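PDB 3U07: uncharacterized protein VPA0106 from Vibrio parahaemolyticus, which is of unknown function and carries a DUF1254 and a DUF1214 domain, with a signal sequence that suggests export from the cytoplasm. Local coordinates for residues F46-H49 with T50-N54; S213-L216 with E217-F221. The protein carries 2 engineered substitutions. All coordinates share one frame; numbering follows the deposited sequence.

Contact 1: F46-H49 with T50-N54; sequences FFYH and TAVEN
The Phe46 ring carries the CG2 methyl of Thr50 over one face, a CH-pi contact with the methyl 4.1 Å from the centroid of the Phe46 ring. Two residues along, Val52 CG1 sits likewise over a face of the Tyr48 ring, displaced toward CE1, which it approaches to 3.7 Å. At the edge of the His49 imidazole, near its plane, lies the Glu53 carboxylate, OE1 3.1 Å from His49 CD2; the other oxygen, OE2, comes near Tyr48 CE2. The Phe47 ring approaches Ala51 and Val52 obliquely: its CE1 touches Ala51 CB and its CE2 comes to 3.5 Å from Val52 CG2. All this happens where helix 26-52 ends in a wider, pi-type turn. Val52 N bonds to Phe47 O at 3.2 Å and Glu53 N to Tyr48 O at 3.0 Å, both five residues back. Phe46 O is taken by the Thr50 hydroxyl, OG1 donating over 2.7 Å, because OG1 stands between the backbone N and the carbonyl carbon (chi1 51°). Just past the helix, Asn54 ND2 turns back to a lone pair of Thr50 O. Trp88 of strand 82-90 meets Phe47 edge-to-face and also touches Phe46, Thr50 and Ala51, while Leu161 of strand 161-169 lies against Phe47; Tyr48 and Val52 touch Tyr207 in a loop.

Contact 2: S213-L216 with E217-F221; sequences STWL and ERVNF
A capping box opens helix 215-224, with Thr214 at the N-cap and Glu217 three residues on. The two residues bond reciprocally: Glu217 N donates to Thr214 OG1 at 3.3 Å, nearly straight at 167°, and Thr214 N donates to Glu217 OE1 at 3.1 Å, meeting that oxygen from above the carboxylate plane. The first torsion of Glu217 (chi1 52°) folds CG in over its own backbone, and the extended chain beyond carries the carboxylate back to Thr214 N. From the cap onward the backbone bonds are regular i to i+4: Arg218 N to Thr214 O, Val219 N to Trp215 O and Asn220 N to Leu216 O.

Trp215 and Val219 run side by side, with Val219 CG2 at the indole edge 3.9 Å from Trp215 CE3, while Leu216 CD2 lies over one indole face. Trp215 NE1 goes to Ala259 O of helix 253-273. The buried Asn220 amide bridges to the 243-248 region, OD1 taking Glu245 N and ND2 giving to Gly243 O and Lys248 O. Arg218 bends at chi3 (-60°), which brings its guanidinium back over Thr214 O; NE makes a salt bridge with Asp41 of helix 26-52. Arg218 NH1 reaches Ser213, the residue before the cap: it donates to Ser213 OG, which is also hydrogen-bonded to Asp209 O, at 3.2 Å, and more weakly to Ser213 O at 3.1 Å.

Contact 1 comes first along the chain, at the C-terminal end of helix 26-52; contact 2 follows much later, at the N-terminal start of helix 215-224. Their centres lie 16 Å apart, and their nearest atoms stay about 7 Å apart without touching. Helix 26-52 joins them: its end, contact 1, packs on the four-stranded antiparallel sheet through strands 82-90 and 161-169, while Asp41, Tyr44 and Lys45, just upstream, meet Arg218 of contact 2. The 207-210 loop links them too, Tyr207 touching contact 1 and Asp209 O bonding to Ser213. One helix thus connects that sheet with the helical part of the protein.

Contact 1: F46-H49 with T50-N54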
ATOM      1  N   PHE A  46       2.993   2.057  13.280  1.00 24.89           N
ATOM      2  CA  PHE A  46       3.243   2.941  12.151  1.00 20.97           C
ATOM      3  C   PHE A  46       2.474   4.249  12.329  1.00 23.94           C
ATOM      4  O   PHE A  46       3.003   5.324  12.078  1.00 25.61           O
ATOM      5  CB  PHE A  46       2.822   2.279  10.840  1.00 19.56           C
ATOM      6  CG  PHE A  46       3.093   3.125   9.628  1.00 22.44           C
ATOM      7  CD1 PHE A  46       4.288   2.998   8.926  1.00 22.23           C
ATOM      8  CD2 PHE A  46       2.166   4.072   9.207  1.00 22.66           C
ATOM      9  CE1 PHE A  46       4.553   3.803   7.819  1.00 25.25           C
ATOM     10  CE2 PHE A  46       2.421   4.879   8.105  1.00 26.34           C
ATOM     11  CZ  PHE A  46       3.618   4.746   7.410  1.00 26.03           C
ATOM     12  N   PHE A  47       1.220   4.152  12.752  1.00 24.25           N
ATOM     13  CA  PHE A  47       0.401   5.341  12.970  1.00 23.90           C
ATOM     14  C   PHE A  47       1.015   6.196  14.081  1.00 24.96           C
ATOM     15  O   PHE A  47       1.070   7.422  13.979  1.00 21.42           O
ATOM     16  CB  PHE A  47      -1.026   4.940  13.370  1.00 25.05           C
ATOM     17  CG  PHE A  47      -1.900   6.104  13.758  1.00 24.17           C
ATOM     18  CD1 PHE A  47      -2.413   6.967  12.790  1.00 20.97           C
ATOM     19  CD2 PHE A  47      -2.187   6.357  15.096  1.00 22.12           C
ATOM     20  CE1 PHE A  47      -3.195   8.064  13.150  1.00 16.45           C
ATOM     21  CE2 PHE A  47      -2.969   7.455  15.466  1.00 25.83           C
ATOM     22  CZ  PHE A  47      -3.473   8.309  14.490  1.00 18.02           C
ATOM     23  N   TYR A  48       1.489   5.539  15.135  1.00 20.60           N
ATOM     24  CA  TYR A  48       2.074   6.243  16.271  1.00 20.51           C
ATOM     25  C   TYR A  48       3.332   6.989  15.866  1.00 21.32           C
ATOM     26  O   TYR A  48       3.489   8.176  16.155  1.00 21.53           O
ATOM     27  CB  TYR A  48       2.424   5.263  17.395  1.00 18.86           C
ATOM     28  CG  TYR A  48       2.747   5.948  18.707  1.00 25.31           C
ATOM     29  CD1 TYR A  48       1.744   6.218  19.639  1.00 26.34           C
ATOM     30  CD2 TYR A  48       4.048   6.369  18.998  1.00 30.80           C
ATOM     31  CE1 TYR A  48       2.022   6.888  20.826  1.00 29.35           C
ATOM     32  CE2 TYR A  48       4.337   7.045  20.182  1.00 34.89           C
ATOM     33  CZ  TYR A  48       3.320   7.299  21.090  1.00 36.44           C
ATOM     34  OH  TYR A  48       3.597   7.966  22.257  1.00 36.95           O
ATOM     35  N   HIS A  49       4.224   6.284  15.185  1.00 23.63           N
ATOM     36  CA  HIS A  49       5.483   6.879  14.769  1.00 29.66           C
ATOM     37  C   HIS A  49       5.351   7.958  13.707  1.00 35.54           C
ATOM     38  O   HIS A  49       6.266   8.758  13.523  1.00 33.12           O
ATOM     39  CB  HIS A  49       6.446   5.773  14.334  1.00 32.26           C
ATOM     40  CG  HIS A  49       6.926   4.931  15.476  1.00 42.38           C
ATOM     41  ND1 HIS A  49       6.899   3.552  15.455  1.00 44.34           N
ATOM     42  CD2 HIS A  49       7.413   5.276  16.693  1.00 47.31           C
ATOM     43  CE1 HIS A  49       7.344   3.086  16.609  1.00 46.12           C
ATOM     44  NE2 HIS A  49       7.663   4.112  17.378  1.00 47.03           N
ATOM     45  N   THR A  50       4.216   7.996  13.013  1.00 29.74           N
ATOM     46  CA  THR A  50       4.012   9.028  12.006  1.00 29.28           C
ATOM     47  C   THR A  50       3.073  10.125  12.509  1.00 33.63           C
ATOM     48  O   THR A  50       3.522  11.196  12.919  1.00 37.32           O
ATOM     49  CB  THR A  50       3.449   8.448  10.692  1.00 31.10           C
ATOM     50  OG1 THR A  50       2.308   7.633  10.973  1.00 35.45           O
ATOM     51  CG2 THR A  50       4.502   7.612   9.982  1.00 30.87           C
ATOM     52  N   ALA A  51       1.773   9.849  12.497  1.00 25.50           N
ATOM     53  CA  ALA A  51       0.773  10.823  12.924  1.00 26.71           C
ATOM     54  C   ALA A  51       0.823  11.281  14.382  1.00 29.22           C
ATOM     55  O   ALA A  51       0.697  12.470  14.658  1.00 34.80           O
ATOM     56  CB  ALA A  51      -0.637  10.294  12.605  1.00 29.87           C
ATOM     57  N   VAL A  52       1.000  10.357  15.319  1.00 30.65           N
ATOM     58  CA  VAL A  52       1.010  10.747  16.724  1.00 29.29           C
ATOM     59  C   VAL A  52       2.211  11.580  17.168  1.00 34.10           C
ATOM     60  O   VAL A  52       2.037  12.673  17.710  1.00 29.88           O
ATOM     61  CB  VAL A  52       0.881   9.515  17.659  1.00 28.86           C
ATOM     62  CG1 VAL A  52       0.938   9.957  19.116  1.00 25.81           C
ATOM     63  CG2 VAL A  52      -0.434   8.798  17.395  1.00 30.38           C
ATOM     64  N   GLU A  53       3.428  11.097  16.938  1.00 38.86           N
ATOM     65  CA  GLU A  53       4.572  11.874  17.384  1.00 41.46           C
ATOM     66  C   GLU A  53       5.015  13.008  16.467  1.00 44.18           C
ATOM     67  O   GLU A  53       6.015  13.670  16.730  1.00 48.79           O
ATOM     68  CB  GLU A  53       5.746  10.957  17.753  1.00 42.49           C
ATOM     69  CG  GLU A  53       6.236   9.996  16.705  1.00 50.96           C
ATOM     70  CD  GLU A  53       7.169   8.959  17.308  1.00 53.74           C
ATOM     71  OE1 GLU A  53       7.898   8.284  16.550  1.00 57.27           O
ATOM     72  OE2 GLU A  53       7.164   8.815  18.548  1.00 52.43           O
ATOM     73  N   ASN A  54       4.262  13.239  15.397  1.00 41.48           N
ATOM     74  CA  ASN A  54       4.548  14.339  14.487  1.00 35.26           C
ATOM     75  C   ASN A  54       3.317  15.233  14.524  1.00 34.62           C
ATOM     76  O   ASN A  54       3.209  16.229  13.808  1.00 37.48           O
ATOM     77  CB  ASN A  54       4.816  13.826  13.075  1.00 39.47           C
ATOM     78  CG  ASN A  54       6.220  13.271  12.924  1.00 51.30           C
ATOM     79  OD1 ASN A  54       7.201  14.017  12.955  1.00 58.34           O
ATOM     80  ND2 ASN A  54       6.327  11.954  12.779  1.00 49.56           N
TER

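Contact 2: S213-L216 with E217-F221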
ATOM      1  N   SER A 213       4.744  -0.235  26.268  1.00 27.53           N
ATOM      2  CA  SER A 213       3.534  -1.042  26.410  1.00 23.25           C
ATOM      3  C   SER A 213       3.746  -2.447  25.853  1.00 28.52           C
ATOM      4  O   SER A 213       4.787  -2.733  25.259  1.00 30.82           O
ATOM      5  CB  SER A 213       2.382  -0.374  25.663  1.00 27.91           C
ATOM      6  OG  SER A 213       2.728  -0.148  24.303  1.00 28.64           O
ATOM      7  N   THR A 214       2.768  -3.326  26.059  1.00 24.60           N
ATOM      8  CA  THR A 214       2.844  -4.693  25.530  1.00 23.67           C
ATOM      9  C   THR A 214       1.991  -4.738  24.256  1.00 26.79           C
ATOM     10  O   THR A 214       1.178  -3.838  24.016  1.00 21.63           O
ATOM     11  CB  THR A 214       2.263  -5.733  26.503  1.00 22.07           C
ATOM     12  OG1 THR A 214       0.856  -5.512  26.640  1.00 24.83           O
ATOM     13  CG2 THR A 214       2.937  -5.636  27.870  1.00 16.73           C
ATOM     14  N   TRP A 215       2.148  -5.773  23.438  1.00 23.28           N
ATOM     15  CA  TRP A 215       1.341  -5.820  22.228  1.00 25.36           C
ATOM     16  C   TRP A 215      -0.128  -6.035  22.576  1.00 24.95           C
ATOM     17  O   TRP A 215      -1.008  -5.627  21.827  1.00 24.26           O
ATOM     18  CB  TRP A 215       1.828  -6.902  21.260  1.00 15.75           C
ATOM     19  CG  TRP A 215       1.658  -8.311  21.724  1.00 16.15           C
ATOM     20  CD1 TRP A 215       2.579  -9.071  22.385  1.00 18.62           C
ATOM     21  CD2 TRP A 215       0.533  -9.160  21.486  1.00 19.86           C
ATOM     22  NE1 TRP A 215       2.104 -10.346  22.560  1.00 20.36           N
ATOM     23  CE2 TRP A 215       0.850 -10.431  22.014  1.00 18.83           C
ATOM     24  CE3 TRP A 215      -0.708  -8.977  20.865  1.00 19.29           C
ATOM     25  CZ2 TRP A 215      -0.031 -11.509  21.951  1.00 15.03           C
ATOM     26  CZ3 TRP A 215      -1.586 -10.049  20.802  1.00 17.92           C
ATOM     27  CH2 TRP A 215      -1.242 -11.301  21.337  1.00 18.72           C
ATOM     28  N   LEU A 216      -0.395  -6.663  23.718  1.00 18.36           N
ATOM     29  CA  LEU A 216      -1.773  -6.886  24.139  1.00 22.99           C
ATOM     30  C   LEU A 216      -2.486  -5.554  24.358  1.00 22.74           C
ATOM     31  O   LEU A 216      -3.593  -5.360  23.859  1.00 23.82           O
ATOM     32  CB  LEU A 216      -1.835  -7.707  25.432  1.00 19.76           C
ATOM     33  CG  LEU A 216      -1.583  -9.213  25.327  1.00 25.75           C
ATOM     34  CD1 LEU A 216      -1.551  -9.814  26.727  1.00 27.06           C
ATOM     35  CD2 LEU A 216      -2.673  -9.872  24.482  1.00 23.52           C
ATOM     36  N   GLU A 217      -1.865  -4.628  25.086  1.00 23.63           N
ATOM     37  CA  GLU A 217      -2.535  -3.356  25.317  1.00 25.26           C
ATOM     38  C   GLU A 217      -2.700  -2.521  24.054  1.00 23.71           C
ATOM     39  O   GLU A 217      -3.725  -1.858  23.885  1.00 23.07           O
ATOM     40  CB  GLU A 217      -1.853  -2.547  26.433  1.00 29.98           C
ATOM     41  CG  GLU A 217      -0.365  -2.312  26.325  1.00 46.18           C
ATOM     42  CD  GLU A 217       0.180  -1.618  27.572  1.00 46.90           C
ATOM     43  OE1 GLU A 217       0.945  -2.253  28.334  1.00 28.98           O
ATOM     44  OE2 GLU A 217      -0.173  -0.435  27.792  1.00 44.71           O
ATOM     45  N   ARG A 218      -1.720  -2.569  23.154  1.00 18.19           N
ATOM     46  CA  ARG A 218      -1.825  -1.809  21.913  1.00 16.25           C
ATOM     47  C   ARG A 218      -2.943  -2.385  21.037  1.00 16.07           C
ATOM     48  O   ARG A 218      -3.803  -1.649  20.556  1.00 19.74           O
ATOM     49  CB  ARG A 218      -0.495  -1.826  21.147  1.00 16.20           C
ATOM     50  CG  ARG A 218       0.631  -1.030  21.827  1.00 20.01           C
ATOM     51  CD  ARG A 218       1.865  -0.925  20.931  1.00 21.69           C
ATOM     52  NE  ARG A 218       2.414  -2.235  20.580  1.00 20.20           N
ATOM     53  CZ  ARG A 218       3.382  -2.856  21.250  1.00 23.20           C
ATOM     54  NH1 ARG A 218       3.933  -2.292  22.318  1.00 23.19           N
ATOM     55  NH2 ARG A 218       3.788  -4.054  20.857  1.00 19.80           N
ATOM     56  N   VAL A 219      -2.936  -3.701  20.839  1.00 17.86           N
ATOM     57  CA  VAL A 219      -3.962  -4.339  20.026  1.00 14.38           C
ATOM     58  C   VAL A 219      -5.363  -4.151  20.630  1.00 15.27           C
ATOM     59  O   VAL A 219      -6.306  -3.827  19.912  1.00 14.61           O
ATOM     60  CB  VAL A 219      -3.675  -5.848  19.844  1.00 17.65           C
ATOM     61  CG1 VAL A 219      -4.874  -6.538  19.176  1.00 18.46           C
ATOM     62  CG2 VAL A 219      -2.422  -6.036  18.982  1.00 13.70           C
ATOM     63  N   ASN A 220      -5.507  -4.362  21.938  1.00 15.76           N
ATOM     64  CA  ASN A 220      -6.813  -4.192  22.585  1.00 15.76           C
ATOM     65  C   ASN A 220      -7.280  -2.741  22.477  1.00 16.88           C
ATOM     66  O   ASN A 220      -8.477  -2.472  22.359  1.00 16.40           O
ATOM     67  CB  ASN A 220      -6.755  -4.615  24.057  1.00 15.71           C
ATOM     68  CG  ASN A 220      -6.573  -6.112  24.225  1.00 20.62           C
ATOM     69  OD1 ASN A 220      -6.598  -6.867  23.253  1.00 17.53           O
ATOM     70  ND2 ASN A 220      -6.394  -6.551  25.463  1.00 18.08           N
ATOM     71  N   PHE A 221      -6.332  -1.809  22.512  1.00 18.87           N
ATOM     72  CA  PHE A 221      -6.648  -0.390  22.388  1.00 18.66           C
ATOM     73  C   PHE A 221      -7.239  -0.100  21.001  1.00 23.83           C
ATOM     74  O   PHE A 221      -8.275   0.558  20.875  1.00 19.96           O
ATOM     75  CB  PHE A 221      -5.381   0.449  22.579  1.00 21.33           C
ATOM     76  CG  PHE A 221      -5.570   1.905  22.275  1.00 23.37           C
ATOM     77  CD1 PHE A 221      -6.175   2.751  23.201  1.00 26.36           C
ATOM     78  CD2 PHE A 221      -5.158   2.430  21.054  1.00 21.18           C
ATOM     79  CE1 PHE A 221      -6.364   4.106  22.912  1.00 25.34           C
ATOM     80  CE2 PHE A 221      -5.341   3.777  20.752  1.00 23.23           C
ATOM     81  CZ  PHE A 221      -5.946   4.619  21.685  1.00 24.31           C
TER